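Local coordinates for DNA-binding protein (PDB 3IRB) that is of unknown function but joins a zinc ribbon to an OB fold and may bind acyl-CoA, at residues C50-R55 with C67-E72; I56-R61 with P111-G116. All blocks are in the same frame, centred on the assembly; numbering follows the deposited sequence. Where two conformers were deposited one is given.

Following the chain from its N terminus, two helices precede the zinc ribbon, where C50-R55 turns between strands 46-49 and 56-58. Interaction 1 brings this turn to C67-E72, closing a loop of 11 intervening residues around the metal. I56-R61 continues directly from the turn and pairs in interaction 2 with P111-G116, closing a longer loop of 49 residues. The segments alternate along the chain, so the two closures cross instead of nesting. Interaction 1 holds the ribbon to itself; interaction 2 ties it to the OB-fold part through one mixed sheet. The two meet where R55 forms a salt bridge with E114 and I71 packs on F57 and R61.

Interaction 1 (C50-R55 with C67-E72); sequences CSKCGR and CFVKIE. With ZN (zinc ion), chain C.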
loop_
_atom_site.group_PDB
_atom_site.type_symbol
_atom_site.label_atom_id
_atom_site.label_comp_id
_atom_site.label_asym_id
_atom_site.label_seq_id
_atom_site.Cartn_x
_atom_site.Cartn_y
_atom_site.Cartn_z
ATOM N N CYS A 50 14.626 3.939 10.397
ATOM C CA CYS A 50 15.723 4.873 10.609
ATOM C C CYS A 50 16.293 4.694 12.007
ATOM O O CYS A 50 15.575 4.702 13.006
ATOM C CB CYS A 50 15.275 6.326 10.418
ATOM S SG CYS A 50 16.516 7.540 10.726
ATOM N N SER A 51 17.596 4.521 12.080
ATOM C CA SER A 51 18.247 4.279 13.352
ATOM C C SER A 51 18.359 5.558 14.159
ATOM O O SER A 51 18.571 5.512 15.367
ATOM C CB SER A 51 19.627 3.665 13.146
ATOM O OG SER A 51 19.515 2.415 12.495
ATOM N N LYS A 52 18.257 6.703 13.484
ATOM C CA LYS A 52 18.443 7.981 14.172
ATOM C C LYS A 52 17.175 8.472 14.847
ATOM O O LYS A 52 17.250 8.999 15.963
ATOM C CB LYS A 52 18.958 9.064 13.225
ATOM C CG LYS A 52 19.575 10.210 14.025
ATOM C CD LYS A 52 20.528 11.081 13.255
ATOM C CE LYS A 52 21.353 11.929 14.227
ATOM N NZ LYS A 52 21.838 13.204 13.604
ATOM N N CYS A 53 16.020 8.280 14.207
ATOM C CA CYS A 53 14.745 8.723 14.809
ATOM C C CYS A 53 13.789 7.579 15.110
ATOM O O CYS A 53 12.729 7.790 15.728
ATOM C CB CYS A 53 14.055 9.727 13.886
ATOM S SG CYS A 53 13.504 9.027 12.292
ATOM N N GLY A 54 14.140 6.367 14.681
ATOM C CA GLY A 54 13.297 5.222 14.942
ATOM C C GLY A 54 12.027 5.125 14.093
ATOM O O GLY A 54 11.275 4.207 14.291
ATOM N N ARG A 55 11.759 6.074 13.197
ATOM C CA ARG A 55 10.591 5.965 12.304
ATOM C C ARG A 55 10.693 4.721 11.425
ATOM O O ARG A 55 11.774 4.428 10.884
ATOM C CB ARG A 55 10.508 7.198 11.415
ATOM C CG ARG A 55 10.106 8.475 12.155
ATOM C CD ARG A 55 10.013 9.626 11.170
ATOM N NE ARG A 55 9.496 10.840 11.785
ATOM C CZ ARG A 55 10.216 11.701 12.497
ATOM N NH1 ARG A 55 11.514 11.496 12.718
ATOM N NH2 ARG A 55 9.616 12.772 13.012
ATOM N N CYS A 67 15.839 13.048 9.222
ATOM C CA CYS A 67 17.175 13.071 9.823
ATOM C C CYS A 67 18.312 13.372 8.847
ATOM O O CYS A 67 19.416 13.636 9.295
ATOM C CB CYS A 67 17.481 11.720 10.466
ATOM S SG CYS A 67 16.330 11.239 11.777
ATOM N N PHE A 68 18.048 13.305 7.537
ATOM C CA PHE A 68 19.074 13.443 6.493
ATOM C C PHE A 68 20.166 12.380 6.566
ATOM O O PHE A 68 21.346 12.701 6.523
ATOM C CB PHE A 68 19.697 14.854 6.500
ATOM C CG PHE A 68 18.683 15.943 6.552
ATOM C CD1 PHE A 68 17.800 16.137 5.492
ATOM C CD2 PHE A 68 18.575 16.757 7.672
ATOM C CE1 PHE A 68 16.839 17.131 5.545
ATOM C CE2 PHE A 68 17.613 17.756 7.730
ATOM C CZ PHE A 68 16.741 17.944 6.665
ATOM N N VAL A 69 19.756 11.120 6.721
ATOM C CA VAL A 69 20.666 9.998 6.851
ATOM C C VAL A 69 20.105 8.784 6.113
ATOM O O VAL A 69 18.870 8.623 5.952
ATOM C CB VAL A 69 20.900 9.580 8.329
ATOM C CG1 VAL A 69 21.528 10.711 9.138
ATOM C CG2 VAL A 69 19.629 9.118 8.944
ATOM N N LYS A 70 21.035 7.956 5.661
ATOM C CA LYS A 70 20.740 6.674 5.046
ATOM C C LYS A 70 20.050 5.731 6.065
ATOM O O LYS A 70 20.363 5.752 7.267
ATOM C CB LYS A 70 22.065 6.038 4.552
ATOM C CG LYS A 70 21.971 5.305 3.233
ATOM C CD LYS A 70 21.411 3.892 3.358
ATOM C CE LYS A 70 20.901 3.359 2.021
ATOM N N ILE A 71 19.110 4.922 5.579
ATOM C CA ILE A 71 18.471 3.874 6.373
ATOM C C ILE A 71 18.982 2.510 5.899
ATOM O O ILE A 71 18.898 2.195 4.714
ATOM C CB ILE A 71 16.938 3.900 6.192
ATOM C CG1 ILE A 71 16.373 5.285 6.566
ATOM C CG2 ILE A 71 16.238 2.751 7.019
ATOM C CD1 ILE A 71 14.832 5.401 6.426
ATOM N N GLU A 72 19.448 1.696 6.833
ATOM C CA GLU A 72 20.016 0.373 6.542
ATOM C C GLU A 72 19.221 -0.812 7.092
ATOM O O GLU A 72 19.423 -1.949 6.653
ATOM C CB GLU A 72 21.415 0.281 7.156
ATOM C CG GLU A 72 22.292 1.506 6.941
ATOM C CD GLU A 72 23.106 1.433 5.671
ATOM O OE1 GLU A 72 22.794 0.602 4.791
ATOM O OE2 GLU A 72 24.066 2.220 5.563
HETATM ZN ZN ZN C . 15.203 9.486 10.823
HETATM O O HOH W 1 19.134 5.558 9.745
HETATM O O HOH W 2 18.598 2.015 9.657
HETATM O O HOH W 3 19.946 14.398 11.779
#
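C50, C53 and C67 meet through a shared zinc ion, which C64 completes as the fourth ligand. C50 SG lies 2.4 Å from the zinc and C67 SG 2.3 Å from it; C53 SG also bonds it. C67 SG closes on C53 CB at 3.5 Å and lies against K52 CB. With SG anti to the backbone N in C50 (chi1 177°) and between N and the carbonyl carbon in C53 (chi1 66°), both sulfurs of the turn reach the one zinc. V69 CG2 also touches C50 SG, and I71 lays its CG1, CG2 and CD1 against the backbone and CB of C50, with CG2 3.9 Å from C50 N. An alanine in place of I71 would probably open a gap beside the backbone and CB of C50, where those three carbons now lie.

N-H groups hold the sulfurs in place and would probably temper their negative charge. C53 N donates to C50 SG, with a weaker bond from K52 N, while C53 SG receives R55 N and R55 NH1. R55 NH1 lies 3.2 Å from C53 SG, which sits nearly in the guanidinium plane; R55 NE turns to a salt bridge with E114. No direct hydrogen bond joins the segments, but three waters do: S51 N to K70 O, S51 OG to E72 N, and K52 NZ to C67 O. Past C67, F68 and V69 fit a G1 bulge opposite C64, and I71 shares backbone hydrogen bonds with S62. Two CxxC turns, C50 to C53 and C64 to C67, closing on one metal make this the Cys4 site of a rubredoxin-like zinc ribbon.

Interaction 2 (I56-R61 with P111-G116); sequences IFVPAR and PNIEGG. With SO4 (sulfate ion), chain G.
I56-R61 and P111-G116 form a short parallel strand pairing, the junction at which the zinc ribbon's strand 56-58 joins strand 114-123 of the OB-fold part. E114 sits opposite F57 and reaches the residues on either side of it: E114 N donates to I56 O at 2.8 Å, and V58 N donates to E114 O at 2.9 Å, both bonds nearly along the C=O axis. A weak bond from G116 N to V58 O extends the pairing. G115, at positive phi (83°), brings its CA 3.5 Å from V58 O, a position where a side chain would run into that oxygen. Beyond the other end, a water links I56 N to N112 O.

F57 and E114 lie side by side and point the same way; ring atom CD1 is 3.9 Å from E114 CB. Apolar contacts add to the pairing: I113 CG1 touches I56 CG2 at 4.0 Å, and in one modelled conformer of each residue I113 CG2 meets V58 CG1 at 3.6 Å. The R61 chain bends at chi3 (79°, which sets NE), and its guanidinium turns one face to the F57 ring, with F57 CD1 over its centre, 3.4 Å above the plane. The same guanidinium grips a sulfate, probably from the crystallisation liquor: NH1 and NH2 both donate to O4, and NH1 also to O2.

After V58 a cis peptide turns the chain at P59, which rests on F36 of helix 30-41, with A60 against A32. V58 packs on I45 and I77, while I56 meets V75 of strand 69-76 and K49 of strand 46-49.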
loop_
_atom_site.group_PDB
_atom_site.type_symbol
_atom_site.label_atom_id
_atom_site.label_comp_id
_atom_site.label_asym_id
_atom_site.label_seq_id
_atom_site.Cartn_x
_atom_site.Cartn_y
_atom_site.Cartn_z
ATOM N N ILE A 56 9.560 4.025 11.253
ATOM C CA ILE A 56 9.463 2.895 10.363
ATOM C C ILE A 56 8.633 3.321 9.154
ATOM O O ILE A 56 7.586 3.891 9.336
ATOM C CB ILE A 56 8.815 1.691 11.067
ATOM C CG1 ILE A 56 9.684 1.218 12.243
ATOM C CG2 ILE A 56 8.657 0.551 10.100
ATOM C CD1 ILE A 56 9.002 0.143 13.133
ATOM N N PHE A 57 9.158 3.092 7.943
ATOM C CA PHE A 57 8.532 3.551 6.714
ATOM C C PHE A 57 8.045 2.363 5.923
ATOM O O PHE A 57 8.747 1.360 5.803
ATOM C CB PHE A 57 9.501 4.321 5.817
ATOM C CG PHE A 57 10.089 5.536 6.464
ATOM C CD1 PHE A 57 9.427 6.758 6.392
ATOM C CD2 PHE A 57 11.272 5.444 7.186
ATOM C CE1 PHE A 57 9.936 7.884 6.977
ATOM C CE2 PHE A 57 11.795 6.577 7.788
ATOM C CZ PHE A 57 11.129 7.810 7.682
ATOM N N VAL A 58 6.861 2.500 5.339
ATOM C CA VAL A 58 6.359 1.513 4.389
ATOM C C VAL A 58 5.851 2.287 3.158
ATOM O O VAL A 58 5.213 3.320 3.313
ATOM C CB VAL A 58 5.256 0.631 5.019
ATOM C CG1 VAL A 58 3.952 1.428 5.283
ATOM C CG2 VAL A 58 5.021 -0.628 4.163
ATOM N N PRO A 59 6.206 1.834 1.933
ATOM C CA PRO A 59 7.189 0.794 1.605
ATOM C C PRO A 59 8.576 1.192 2.117
ATOM O O PRO A 59 8.815 2.369 2.431
ATOM C CB PRO A 59 7.182 0.742 0.071
ATOM C CG PRO A 59 5.805 1.300 -0.304
ATOM C CD PRO A 59 5.516 2.343 0.737
ATOM N N ALA A 60 9.430 0.202 2.307
ATOM C CA ALA A 60 10.787 0.436 2.789
ATOM C C ALA A 60 11.476 1.544 1.992
ATOM O O ALA A 60 11.326 1.651 0.771
ATOM C CB ALA A 60 11.588 -0.821 2.709
ATOM N N ARG A 61 12.261 2.363 2.668
ATOM C CA ARG A 61 13.017 3.368 1.970
ATOM C C ARG A 61 14.439 3.451 2.476
ATOM O O ARG A 61 14.736 3.023 3.575
ATOM C CB ARG A 61 12.292 4.716 2.004
ATOM C CG ARG A 61 12.153 5.352 3.323
ATOM C CD ARG A 61 11.525 6.752 3.165
ATOM N NE ARG A 61 10.083 6.756 2.981
ATOM C CZ ARG A 61 9.319 7.844 3.115
ATOM N NH1 ARG A 61 9.859 9.020 3.448
ATOM N NH2 ARG A 61 8.010 7.765 2.948
ATOM N N PRO A 111 -0.489 0.783 12.395
ATOM C CA PRO A 111 -0.246 1.630 13.573
ATOM C C PRO A 111 1.253 1.926 13.783
ATOM O O PRO A 111 2.070 1.016 13.724
ATOM C CB PRO A 111 -0.776 0.803 14.744
ATOM C CG PRO A 111 -1.442 -0.382 14.169
ATOM C CD PRO A 111 -1.210 -0.456 12.714
ATOM N N ASN A 112 1.577 3.200 13.961
ATOM C CA ASN A 112 2.918 3.677 14.335
ATOM C C ASN A 112 3.947 3.531 13.223
ATOM O O ASN A 112 5.160 3.626 13.474
ATOM C CB ASN A 112 3.402 2.997 15.628
ATOM C CG ASN A 112 2.403 3.142 16.754
ATOM O OD1 ASN A 112 1.790 4.202 16.920
ATOM N ND2 ASN A 112 2.208 2.074 17.512
ATOM N N ILE A 113 3.449 3.319 11.995
ATOM C CA ILE A 113 4.313 3.209 10.831
ATOM C C ILE A 113 4.000 4.347 9.876
ATOM O O ILE A 113 2.824 4.619 9.582
ATOM C CB ILE A 113 4.137 1.840 10.166
ATOM C CG1 ILE A 113 4.777 0.785 11.068
ATOM C CG2 ILE A 113 4.786 1.812 8.770
ATOM C CD1 ILE A 113 4.114 -0.556 10.999
ATOM N N GLU A 114 5.051 5.020 9.399
ATOM C CA GLU A 114 4.894 6.103 8.431
ATOM C C GLU A 114 4.637 5.573 7.013
ATOM O O GLU A 114 5.141 4.522 6.623
ATOM C CB GLU A 114 6.105 7.048 8.439
ATOM C CG GLU A 114 6.307 7.740 9.794
ATOM C CD GLU A 114 6.561 9.251 9.705
ATOM O OE1 GLU A 114 6.680 9.814 8.588
ATOM O OE2 GLU A 114 6.642 9.884 10.779
ATOM N N GLY A 115 3.846 6.323 6.259
ATOM C CA GLY A 115 3.461 5.954 4.897
ATOM C C GLY A 115 2.297 4.992 4.965
ATOM O O GLY A 115 1.543 4.961 5.919
ATOM N N GLY A 116 2.189 4.165 3.955
ATOM C CA GLY A 116 1.030 3.322 3.783
ATOM C C GLY A 116 1.061 2.748 2.396
ATOM O O GLY A 116 2.012 2.971 1.664
HETATM S S SO4 G . 7.554 11.890 3.481
HETATM O O1 SO4 G . 7.113 12.433 4.761
HETATM O O2 SO4 G . 9.014 12.030 3.388
HETATM O O3 SO4 G . 6.889 12.579 2.392
HETATM O O4 SO4 G . 7.146 10.500 3.405
HETATM O O HOH W 4 7.266 5.092 12.619
#